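Local coordinates for protein citrate synthase (Metallosphaera sedula, PDB 6ABW) that probably catalyses the condensation of acetyl-CoA with oxaloacetate and water to give citrate and CoA, a step of the tricarboxylic acid cycle, at residues M266-R271 with K318-N323; K299-A304 with D325-V330. All coordinates share one frame; numbering follows the deposited sequence.

Interaction 1. Residues M266-R271 with K318-N323. With ACO (acetyl coenzyme *a), chain D.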
loop_
_atom_site.group_PDB
_atom_site.type_symbol
_atom_site.label_atom_id
_atom_site.label_comp_id
_atom_site.label_asym_id
_atom_site.label_seq_id
_atom_site.Cartn_x
_atom_site.Cartn_y
_atom_site.Cartn_z
ATOM N N MET A 266 16.695 18.245 -15.259
ATOM C CA MET A 266 16.206 17.004 -14.734
ATOM C C MET A 266 17.149 15.835 -15.065
ATOM O O MET A 266 17.764 15.790 -16.181
ATOM C CB MET A 266 14.740 16.699 -15.224
ATOM C CG MET A 266 13.711 17.804 -14.955
ATOM S SD MET A 266 13.576 18.136 -13.182
ATOM C CE MET A 266 14.287 19.761 -12.980
ATOM N N GLY A 267 17.299 14.913 -14.124
ATOM C CA GLY A 267 18.308 13.874 -14.201
ATOM C C GLY A 267 19.709 14.252 -13.882
ATOM O O GLY A 267 20.624 13.457 -14.085
ATOM N N PHE A 268 19.870 15.472 -13.337
ATOM C CA PHE A 268 21.113 15.929 -12.712
ATOM C C PHE A 268 20.834 16.094 -11.220
ATOM O O PHE A 268 19.715 16.478 -10.798
ATOM C CB PHE A 268 21.620 17.240 -13.257
ATOM C CG PHE A 268 22.577 17.096 -14.404
ATOM C CD1 PHE A 268 22.226 16.417 -15.584
ATOM C CD2 PHE A 268 23.821 17.611 -14.338
ATOM C CE1 PHE A 268 23.108 16.352 -16.661
ATOM C CE2 PHE A 268 24.695 17.518 -15.392
ATOM C CZ PHE A 268 24.362 16.856 -16.562
ATOM N N GLY A 269 21.877 15.875 -10.451
ATOM C CA GLY A 269 21.848 16.151 -9.013
ATOM C C GLY A 269 21.428 14.955 -8.159
ATOM O O GLY A 269 20.609 14.097 -8.549
ATOM N N HIS A 270 21.908 14.883 -6.926
ATOM C CA HIS A 270 21.524 13.777 -6.094
ATOM C C HIS A 270 21.700 14.168 -4.658
ATOM O O HIS A 270 22.708 14.863 -4.352
ATOM C CB HIS A 270 22.386 12.555 -6.427
ATOM C CG HIS A 270 21.792 11.282 -5.974
ATOM N ND1 HIS A 270 22.021 10.775 -4.712
ATOM C CD2 HIS A 270 21.033 10.360 -6.621
ATOM C CE1 HIS A 270 21.375 9.631 -4.587
ATOM N NE2 HIS A 270 20.729 9.376 -5.720
ATOM N N ARG A 271 20.798 13.704 -3.791
ATOM C CA ARG A 271 20.955 14.061 -2.330
ATOM C C ARG A 271 22.179 13.458 -1.654
ATOM O O ARG A 271 22.609 13.986 -0.615
ATOM C CB ARG A 271 19.690 13.690 -1.505
ATOM C CG ARG A 271 18.525 14.650 -1.780
ATOM C CD ARG A 271 17.327 14.561 -0.825
ATOM N NE ARG A 271 16.184 15.314 -1.392
ATOM C CZ ARG A 271 16.050 16.655 -1.428
ATOM N NH1 ARG A 271 16.979 17.475 -0.929
ATOM N NH2 ARG A 271 14.963 17.195 -1.994
ATOM N N LYS A 318 29.488 22.938 -8.967
ATOM C CA LYS A 318 28.614 22.807 -7.845
ATOM C C LYS A 318 28.347 21.370 -7.324
ATOM O O LYS A 318 27.485 21.199 -6.464
ATOM C CB LYS A 318 27.278 23.461 -8.183
ATOM C CG LYS A 318 27.419 24.829 -8.841
ATOM C CD LYS A 318 26.149 25.611 -8.579
ATOM C CE LYS A 318 25.819 26.588 -9.699
ATOM N NZ LYS A 318 26.721 27.753 -9.580
ATOM N N HIS A 319 29.073 20.379 -7.839
ATOM C CA HIS A 319 28.914 18.946 -7.463
ATOM C C HIS A 319 27.510 18.459 -7.859
ATOM O O HIS A 319 26.893 17.682 -7.161
ATOM C CB HIS A 319 29.215 18.708 -5.994
ATOM C CG HIS A 319 30.567 19.239 -5.641
ATOM N ND1 HIS A 319 30.755 20.248 -4.725
ATOM C CD2 HIS A 319 31.766 19.014 -6.217
ATOM C CE1 HIS A 319 32.039 20.564 -4.695
ATOM N NE2 HIS A 319 32.673 19.830 -5.597
ATOM N N ILE A 320 27.062 18.949 -8.997
ATOM C CA ILE A 320 25.816 18.476 -9.633
ATOM C C ILE A 320 26.126 17.796 -11.001
ATOM O O ILE A 320 26.579 18.422 -11.950
ATOM C CB ILE A 320 24.872 19.674 -9.820
ATOM C CG1 ILE A 320 24.560 20.353 -8.486
ATOM C CG2 ILE A 320 23.583 19.277 -10.561
ATOM C CD1 ILE A 320 23.922 19.569 -7.404
ATOM N N TYR A 321 25.837 16.480 -11.102
ATOM C CA TYR A 321 26.268 15.669 -12.172
ATOM C C TYR A 321 25.061 14.793 -12.589
ATOM O O TYR A 321 24.100 14.698 -11.865
ATOM C CB TYR A 321 27.366 14.766 -11.681
ATOM C CG TYR A 321 28.629 15.494 -11.413
ATOM C CD1 TYR A 321 29.428 15.867 -12.453
ATOM C CD2 TYR A 321 29.037 15.777 -10.136
ATOM C CE1 TYR A 321 30.646 16.516 -12.224
ATOM C CE2 TYR A 321 30.252 16.451 -9.926
ATOM C CZ TYR A 321 31.024 16.785 -10.993
ATOM O OH TYR A 321 32.246 17.415 -10.842
ATOM N N PRO A 322 25.161 14.086 -13.696
ATOM C CA PRO A 322 24.109 13.148 -14.080
ATOM C C PRO A 322 23.826 12.115 -12.993
ATOM O O PRO A 322 24.769 11.589 -12.332
ATOM C CB PRO A 322 24.690 12.471 -15.319
ATOM C CG PRO A 322 25.566 13.541 -15.912
ATOM C CD PRO A 322 26.188 14.171 -14.719
ATOM N N ASN A 323 22.556 11.833 -12.785
ATOM C CA ASN A 323 22.118 10.792 -11.882
ATOM C C ASN A 323 21.563 9.640 -12.685
ATOM O O ASN A 323 21.577 9.677 -13.897
ATOM C CB ASN A 323 21.142 11.367 -10.807
ATOM C CG ASN A 323 19.809 11.814 -11.371
ATOM O OD1 ASN A 323 19.222 11.142 -12.236
ATOM N ND2 ASN A 323 19.305 12.908 -10.862
HETATM N N1A ACO D . 20.067 21.476 -12.061
HETATM C C2A ACO D . 20.609 22.734 -11.879
HETATM N N3A ACO D . 21.048 23.196 -10.649
HETATM C C4A ACO D . 20.940 22.373 -9.578
HETATM C C5A ACO D . 20.379 21.010 -9.713
HETATM C C6A ACO D . 19.951 20.604 -11.049
HETATM N N6A ACO D . 19.399 19.381 -11.194
HETATM N N7A ACO D . 20.373 20.441 -8.484
HETATM C C8A ACO D . 20.889 21.343 -7.615
HETATM N N9A ACO D . 21.210 22.481 -8.270
HETATM C C1B ACO D . 21.839 23.700 -7.682
HETATM C C2B ACO D . 21.073 24.301 -6.493
HETATM O O2B ACO D . 20.016 25.185 -6.869
HETATM C C3B ACO D . 22.195 25.029 -5.806
HETATM O O3B ACO D . 22.338 26.289 -6.486
HETATM P P3B ACO D . 22.912 27.657 -5.801
HETATM O O7A ACO D . 22.282 28.774 -6.612
HETATM O O8A ACO D . 24.426 27.563 -5.964
HETATM O O9A ACO D . 22.398 27.582 -4.367
HETATM C C4B ACO D . 23.427 24.137 -6.017
HETATM O O4B ACO D . 23.172 23.361 -7.197
HETATM C C5B ACO D . 23.693 23.157 -4.903
HETATM O O5B ACO D . 22.533 22.353 -4.688
HETATM P P1A ACO D . 22.602 21.125 -3.642
HETATM O O1A ACO D . 22.391 21.752 -2.284
HETATM O O2A ACO D . 23.847 20.288 -3.972
HETATM O O3A ACO D . 21.350 20.141 -3.946
HETATM P P2A ACO D . 19.801 20.474 -3.612
HETATM O O4A ACO D . 19.376 19.835 -2.316
HETATM O O5A ACO D . 19.473 21.890 -3.986
HETATM O O6A ACO D . 19.167 19.459 -4.696
HETATM C CBP ACO D . 18.455 17.298 -5.401
HETATM C CCP ACO D . 19.597 18.100 -4.835
HETATM C CDP ACO D . 18.679 15.930 -6.007
HETATM C CEP ACO D . 17.040 17.685 -4.946
HETATM C CAP ACO D . 18.408 18.096 -6.806
HETATM O OAP ACO D . 19.652 18.162 -7.528
HETATM C C9P ACO D . 17.376 17.647 -7.845
HETATM O O9P ACO D . 16.249 18.124 -7.769
HETATM N N8P ACO D . 17.747 16.733 -8.778
HETATM C C7P ACO D . 16.778 16.045 -9.600
HETATM C C6P ACO D . 16.084 16.880 -10.651
HETATM C C5P ACO D . 15.039 15.943 -11.245
HETATM O O5P ACO D . 15.314 15.256 -12.226
HETATM N N4P ACO D . 13.807 15.925 -10.686
HETATM C C3P ACO D . 12.689 15.145 -11.232
HETATM C C2P ACO D . 12.330 14.110 -10.188
HETATM S S1P ACO D . 10.791 14.553 -9.460
HETATM C C ACO D . 10.070 13.127 -9.887
HETATM O O ACO D . 9.684 13.027 -11.037
HETATM C CH3 ACO D . 9.995 12.052 -8.844
HETATM O O HOH W 1 24.723 16.103 -6.399
#
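Phe268 and Pro322 pair in a single beta bridge, the touching parts of the two loops running at 112° to each other. Asn323 N gives a nearly straight bond to Gly267 O (2.8 Å), and Gly269 N gives another to Tyr321 O (2.9 Å). The Phe268 ring and Pro322 point the same way, side by side. Pro322 CD lies 4.0 Å from the centroid of the Phe268 ring, over its face in a CH-pi contact, and CG reaches the far rim at CZ; a rigid, flat-sided proline suits an aromatic face. Asn323 points toward the glycine loop, its CG lying between the backbone N and the carbonyl carbon (chi1 68°). Its ND2 donates to Gly269 O at 2.9 Å, within the carbonyl plane and close to its own amide plane, and its OD1 accepts from Asp325 N, at the turn that leads into the next helix, which holds the amide at both ends. This is the acetyl-CoA pocket of the citrate synthase fold, where loop backbone grips the pantetheine arm: Gly267 N donates to ACO O5P at 2.8 Å, and ACO N8P gives a weak bond to Phe268 O. Gly269 suits its place because a CB would be jammed against the preceding carbonyl O and would strike ACO OAP. Ile320 adds a branched apolar surface, its CG2 3.7 Å from ACO C5A of the adenine. His270, a predicted active-site residue, meets Asn323 CB at its ring edge, and its ND1 accepts from Val272 N and Tyr273 N. A water bridges His270 N and the carbonyl O of His319.

Interaction 2. Residues K299-A304 with D325-V330; sequences KYFEIA and DFYSGV
Phe301 and Ala304 meet Tyr327 and Val330 between two successive helices of the largely helical citrate synthase fold, packed as an antiparallel pair with local axes 10.1 Å apart and their directions at 167°. Ala304 points its CB toward the other helix, and this small group leaves room for a large ring: Tyr327 CE1 comes to 3.6 Å from Ala304 CB. Tyr327 reaches there because its CG stands anti to the carbonyl carbon (chi1 -79°), which brings the end of the ring nearer the facing helix than its base. The same CE1 approaches Phe301 CE1 at 4.1 Å, the two side chains crossing obliquely, while the hydroxyl goes on to hydrogen-bond Glu308 OE1, one turn beyond Ala304. An alanine in place of Tyr327 would probably open a gap beside Ala304 and Phe301 and leave Glu308 without this hydroxyl partner. Val330, branched at CB, spreads its two methyls over the neighbouring helix: CG1 lies 3.9 Å from Phe301 CB and near the plane of that ring at its edge, and CG2 turns to Ala304 CB. With its CG anti to the backbone N (chi1 -165°), Phe326 lays CD2 over one face of the Tyr327 ring, offset toward the rim and 3.6 Å above its plane. The same side of the Phe326 ring also meets backbone, with Ala304 O lying at the ring edge, in its plane, 3.4 Å from Phe326 CE2.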
loop_
_atom_site.group_PDB
_atom_site.type_symbol
_atom_site.label_atom_id
_atom_site.label_comp_id
_atom_site.label_asym_id
_atom_site.label_seq_id
_atom_site.Cartn_x
_atom_site.Cartn_y
_atom_site.Cartn_z
ATOM N N LYS A 299 18.718 9.784 -32.081
ATOM C CA LYS A 299 18.495 11.187 -31.933
ATOM C C LYS A 299 18.416 11.585 -30.439
ATOM O O LYS A 299 19.051 12.591 -29.996
ATOM C CB LYS A 299 17.200 11.495 -32.687
ATOM C CG LYS A 299 16.800 12.911 -32.882
ATOM C CD LYS A 299 15.415 12.997 -33.533
ATOM C CE LYS A 299 14.293 12.572 -32.565
ATOM N NZ LYS A 299 12.971 13.181 -32.923
ATOM N N TYR A 300 17.659 10.804 -29.659
ATOM C CA TYR A 300 17.515 11.079 -28.212
ATOM C C TYR A 300 18.810 10.888 -27.458
ATOM O O TYR A 300 19.087 11.671 -26.576
ATOM C CB TYR A 300 16.330 10.277 -27.643
ATOM C CG TYR A 300 14.995 10.763 -28.163
ATOM C CD1 TYR A 300 14.669 12.135 -28.232
ATOM C CD2 TYR A 300 14.068 9.871 -28.661
ATOM C CE1 TYR A 300 13.451 12.571 -28.739
ATOM C CE2 TYR A 300 12.829 10.300 -29.135
ATOM C CZ TYR A 300 12.515 11.649 -29.129
ATOM O OH TYR A 300 11.302 12.119 -29.577
ATOM N N PHE A 301 19.603 9.902 -27.811
ATOM C CA PHE A 301 20.888 9.629 -27.222
ATOM C C PHE A 301 21.822 10.803 -27.523
ATOM O O PHE A 301 22.469 11.311 -26.635
ATOM C CB PHE A 301 21.540 8.319 -27.699
ATOM C CG PHE A 301 22.931 8.123 -27.175
ATOM C CD1 PHE A 301 23.146 7.778 -25.850
ATOM C CD2 PHE A 301 24.043 8.351 -27.980
ATOM C CE1 PHE A 301 24.426 7.590 -25.317
ATOM C CE2 PHE A 301 25.348 8.246 -27.440
ATOM C CZ PHE A 301 25.535 7.846 -26.115
ATOM N N GLU A 302 21.755 11.308 -28.759
ATOM C CA GLU A 302 22.592 12.463 -29.164
ATOM C C GLU A 302 22.177 13.709 -28.452
ATOM O O GLU A 302 23.010 14.472 -28.031
ATOM C CB GLU A 302 22.532 12.671 -30.687
ATOM C CG GLU A 302 23.200 11.493 -31.403
ATOM C CD GLU A 302 23.361 11.667 -32.923
ATOM O OE1 GLU A 302 22.953 12.750 -33.446
ATOM O OE2 GLU A 302 23.887 10.703 -33.588
ATOM N N ILE A 303 20.875 13.922 -28.278
ATOM C CA ILE A 303 20.413 15.079 -27.500
ATOM C C ILE A 303 20.857 14.951 -26.034
ATOM O O ILE A 303 21.345 15.896 -25.436
ATOM C CB ILE A 303 18.892 15.229 -27.559
ATOM C CG1 ILE A 303 18.444 15.635 -28.975
ATOM C CG2 ILE A 303 18.453 16.247 -26.523
ATOM C CD1 ILE A 303 17.005 15.253 -29.251
ATOM N N ALA A 304 20.682 13.753 -25.453
ATOM C CA ALA A 304 21.098 13.550 -24.040
ATOM C C ALA A 304 22.577 13.804 -23.850
ATOM O O ALA A 304 22.975 14.473 -22.887
ATOM C CB ALA A 304 20.830 12.111 -23.627
ATOM N N ASP A 325 18.792 8.626 -13.390
ATOM C CA ASP A 325 17.573 8.851 -14.205
ATOM C C ASP A 325 17.849 9.503 -15.561
ATOM O O ASP A 325 16.954 9.611 -16.387
ATOM C CB ASP A 325 16.546 9.591 -13.382
ATOM C CG ASP A 325 16.231 8.874 -11.990
ATOM O OD1 ASP A 325 15.989 7.600 -11.946
ATOM O OD2 ASP A 325 16.287 9.599 -10.931
ATOM N N PHE A 326 19.073 9.989 -15.777
ATOM C CA PHE A 326 19.391 10.794 -16.955
ATOM C C PHE A 326 19.414 9.964 -18.237
ATOM O O PHE A 326 18.879 10.385 -19.247
ATOM C CB PHE A 326 20.737 11.580 -16.769
ATOM C CG PHE A 326 20.919 12.682 -17.801
ATOM C CD1 PHE A 326 20.234 13.833 -17.706
ATOM C CD2 PHE A 326 21.693 12.457 -18.936
ATOM C CE1 PHE A 326 20.374 14.809 -18.669
ATOM C CE2 PHE A 326 21.857 13.430 -19.885
ATOM C CZ PHE A 326 21.214 14.601 -19.757
ATOM N N TYR A 327 20.084 8.802 -18.206
ATOM C CA TYR A 327 20.218 7.923 -19.352
ATOM C C TYR A 327 19.360 6.642 -19.297
ATOM O O TYR A 327 19.323 5.915 -20.271
ATOM C CB TYR A 327 21.678 7.512 -19.515
ATOM C CG TYR A 327 22.540 8.558 -20.158
ATOM C CD1 TYR A 327 22.384 8.826 -21.489
ATOM C CD2 TYR A 327 23.522 9.215 -19.465
ATOM C CE1 TYR A 327 23.174 9.776 -22.118
ATOM C CE2 TYR A 327 24.335 10.191 -20.078
ATOM C CZ TYR A 327 24.141 10.466 -21.395
ATOM O OH TYR A 327 24.903 11.416 -22.090
ATOM N N SER A 328 18.606 6.405 -18.222
ATOM C CA SER A 328 17.848 5.136 -18.161
ATOM C C SER A 328 16.721 5.131 -19.190
ATOM O O SER A 328 16.502 4.126 -19.899
ATOM C CB SER A 328 17.323 4.916 -16.723
ATOM O OG SER A 328 16.449 5.975 -16.314
ATOM N N GLY A 329 16.025 6.263 -19.333
ATOM C CA GLY A 329 15.026 6.440 -20.321
ATOM C C GLY A 329 15.516 6.209 -21.738
ATOM O O GLY A 329 14.835 5.595 -22.580
ATOM N N VAL A 330 16.700 6.709 -22.053
ATOM C CA VAL A 330 17.321 6.444 -23.331
ATOM C C VAL A 330 17.461 4.945 -23.595
ATOM O O VAL A 330 17.154 4.502 -24.685
ATOM C CB VAL A 330 18.672 7.171 -23.518
ATOM C CG1 VAL A 330 19.247 6.860 -24.923
ATOM C CG2 VAL A 330 18.451 8.668 -23.362
#

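From the N terminus the chain passes 266-271, in the loop between helices 250-260 and 278-292, then 299-304 on helix 295-315, then 318-323, and last 325-330 on helix 325-335. Interaction 1 closes a long excursion that contains helix 278-292 and helix 295-315; interaction 2 closes the shorter turn from helix 295-315 back into helix 325-335. Their segments alternate, so the two closures cross rather than nest. They also touch: the rings of Phe268 and Phe326 meet edge-to-face, and Phe326 CB lies 3.3 Å from Gly267 O. The acetyl-CoA loops are thereby joined to the antiparallel helix pair.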